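Local coordinates for protein SAM-dependent O-methyltransferase (Leptospira interrogans, PDB 2HNK) that binds S-adenosyl-L-homocysteine in a modified Rossmann fold and probably transfers methyl groups from S-adenosylmethionine to oxygen atoms of its substrates, at residues T69-S74 with E95-V100. Residues are numbered along the deposited sequence; the frame is centred on the assembly and turned at random.
Sequences TFTGYS and EEWTNV. With SAH (S-adenosyl-L-homocysteine), chain O.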
# COMPACT_ATOMS: atom_id res chain seq x y z
N THR C 69 -4.05 -19.19 7.06
CA THR C 69 -2.64 -19.13 7.43
C THR C 69 -1.74 -20.06 6.63
O THR C 69 -0.60 -19.69 6.32
CB THR C 69 -2.48 -19.35 8.95
OG1 THR C 69 -3.05 -18.22 9.61
CG2 THR C 69 -1.02 -19.48 9.36
N PHE C 70 -2.22 -21.27 6.33
CA PHE C 70 -1.46 -22.25 5.54
C PHE C 70 -0.11 -22.50 6.21
O PHE C 70 -0.05 -22.62 7.44
CB PHE C 70 -1.35 -21.78 4.08
CG PHE C 70 -0.84 -22.82 3.12
CD1 PHE C 70 -1.21 -24.17 3.23
CD2 PHE C 70 -0.01 -22.45 2.06
CE1 PHE C 70 -0.74 -25.12 2.33
CE2 PHE C 70 0.46 -23.40 1.16
CZ PHE C 70 0.10 -24.73 1.29
N THR C 71 0.98 -22.55 5.44
CA THR C 71 2.31 -22.85 6.00
C THR C 71 3.00 -21.63 6.64
O THR C 71 4.14 -21.73 7.11
CB THR C 71 3.24 -23.52 4.96
OG1 THR C 71 3.28 -22.73 3.77
CG2 THR C 71 2.75 -24.93 4.63
N GLY C 72 2.32 -20.49 6.62
CA GLY C 72 2.65 -19.37 7.48
C GLY C 72 3.45 -18.18 6.97
O GLY C 72 3.82 -17.32 7.78
N TYR C 73 3.69 -18.08 5.66
CA TYR C 73 4.58 -17.02 5.15
C TYR C 73 4.10 -15.62 5.50
O TYR C 73 4.88 -14.80 5.98
CB TYR C 73 4.84 -17.14 3.63
CG TYR C 73 6.01 -16.26 3.16
CD1 TYR C 73 5.81 -14.93 2.78
CD2 TYR C 73 7.31 -16.76 3.12
CE1 TYR C 73 6.87 -14.13 2.37
CE2 TYR C 73 8.38 -15.96 2.71
CZ TYR C 73 8.15 -14.65 2.34
OH TYR C 73 9.20 -13.86 1.93
N SER C 74 2.82 -15.34 5.25
CA SER C 74 2.28 -14.01 5.47
C SER C 74 2.27 -13.65 6.95
O SER C 74 2.59 -12.51 7.31
CB SER C 74 0.89 -13.86 4.84
OG SER C 74 -0.06 -14.75 5.40
N GLU C 95 -4.38 -28.33 11.08
CA GLU C 95 -3.33 -28.60 12.07
C GLU C 95 -2.01 -28.84 11.36
O GLU C 95 -0.97 -28.31 11.76
CB GLU C 95 -3.68 -29.81 12.94
CG GLU C 95 -2.85 -29.90 14.23
CD GLU C 95 -2.43 -31.33 14.58
OE1 GLU C 95 -1.36 -31.50 15.22
OE2 GLU C 95 -3.15 -32.29 14.23
N GLU C 96 -2.07 -29.66 10.31
CA GLU C 96 -0.91 -30.06 9.53
C GLU C 96 -0.10 -28.87 9.01
O GLU C 96 1.11 -28.81 9.22
CB GLU C 96 -1.34 -30.95 8.36
CG GLU C 96 -0.20 -31.43 7.49
CD GLU C 96 -0.63 -32.42 6.42
OE1 GLU C 96 -1.73 -32.26 5.85
OE2 GLU C 96 0.15 -33.36 6.12
N TRP C 97 -0.77 -27.93 8.35
CA TRP C 97 -0.09 -26.79 7.73
C TRP C 97 0.35 -25.75 8.73
O TRP C 97 1.41 -25.16 8.57
CB TRP C 97 -0.96 -26.16 6.65
CG TRP C 97 -1.13 -27.07 5.48
CD1 TRP C 97 -0.23 -28.00 5.02
CD2 TRP C 97 -2.25 -27.12 4.60
NE1 TRP C 97 -0.74 -28.63 3.91
CE2 TRP C 97 -1.97 -28.11 3.63
CE3 TRP C 97 -3.46 -26.42 4.53
CZ2 TRP C 97 -2.87 -28.42 2.60
CZ3 TRP C 97 -4.35 -26.73 3.50
CH2 TRP C 97 -4.05 -27.73 2.55
N THR C 98 -0.45 -25.55 9.77
CA THR C 98 -0.06 -24.61 10.81
C THR C 98 1.04 -25.17 11.70
O THR C 98 1.73 -24.41 12.39
CB THR C 98 -1.27 -24.06 11.61
OG1 THR C 98 -1.94 -25.14 12.29
CG2 THR C 98 -2.25 -23.35 10.68
N ASN C 99 1.24 -26.49 11.65
CA ASN C 99 2.42 -27.11 12.25
C ASN C 99 3.71 -26.71 11.53
O ASN C 99 4.76 -26.55 12.18
CB ASN C 99 2.29 -28.64 12.33
CG ASN C 99 1.41 -29.09 13.48
OD1 ASN C 99 1.17 -28.33 14.42
ND2 ASN C 99 0.93 -30.33 13.42
N VAL C 100 3.63 -26.55 10.21
CA VAL C 100 4.75 -25.99 9.43
C VAL C 100 4.93 -24.51 9.77
O VAL C 100 6.05 -24.06 10.02
CB VAL C 100 4.56 -26.15 7.89
CG1 VAL C 100 5.81 -25.64 7.13
CG2 VAL C 100 4.26 -27.60 7.53
N SAH O . -1.74 -16.79 4.07
CA SAH O . -1.14 -18.05 3.55
CB SAH O . -1.99 -18.61 2.41
CG SAH O . -3.40 -19.04 2.84
SD SAH O . -3.94 -20.45 1.85
C SAH O . 0.33 -17.91 3.13
O SAH O . 1.00 -18.89 2.79
OXT SAH O . 0.90 -16.81 3.12
C5' SAH O . -5.55 -20.60 2.67
C4' SAH O . -5.53 -21.33 4.02
O4' SAH O . -6.79 -21.14 4.64
C3' SAH O . -5.32 -22.83 3.88
O3' SAH O . -4.25 -23.21 4.72
C2' SAH O . -6.60 -23.48 4.38
O2' SAH O . -6.31 -24.59 5.20
C1' SAH O . -7.26 -22.36 5.18
N9 SAH O . -8.74 -22.42 5.19
C8 SAH O . -9.58 -22.93 4.23
N7 SAH O . -10.86 -22.78 4.66
C5 SAH O . -10.85 -22.17 5.87
C6 SAH O . -11.85 -21.78 6.76
N6 SAH O . -13.13 -21.99 6.47
N1 SAH O . -11.51 -21.17 7.95
C2 SAH O . -10.18 -20.94 8.27
N3 SAH O . -9.19 -21.33 7.39
C4 SAH O . -9.51 -21.94 6.21
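The type II' beta turn T69-G72, with G72 the N-cap residue of helix 73-81, packs on the first turns of helix 95-107 beside the bound SAH. F70 and W97 carry the tight part. CG of F70 is anti to its backbone N (chi1 -168°), which turns the CD1-CE1 edge of the ring to the indole. The pair is T-shaped: the F70 edge meets the W97 face, with planes at 83° and CE1 of F70 3.4 Å from CD2 of W97. CG2 of T71 covers one face of the F70 ring. SAH O3' lies against CB of F70 and, at 3.3 Å, CE3 of W97. CA of T71 makes a nearly straight CA-H...O contact of 3.6 Å to O of W97. The T71 methyl and V100 lie side by side more loosely, CG2 to CB 3.9 Å. The solvent side belongs to E95, E96 and N99, where ND2 of N99 bonds OE1 of E95. Beyond the turn, S74 is one of the residues that bond SAH: its N donates to OXT, its OG accepts from the ligand N. The side chains meet through apolar and aromatic groups, while O of F70 and O of W97 approach without bonding. The aromatic pair thus walls the ribose, and polar recognition probably rests on partners such as D92.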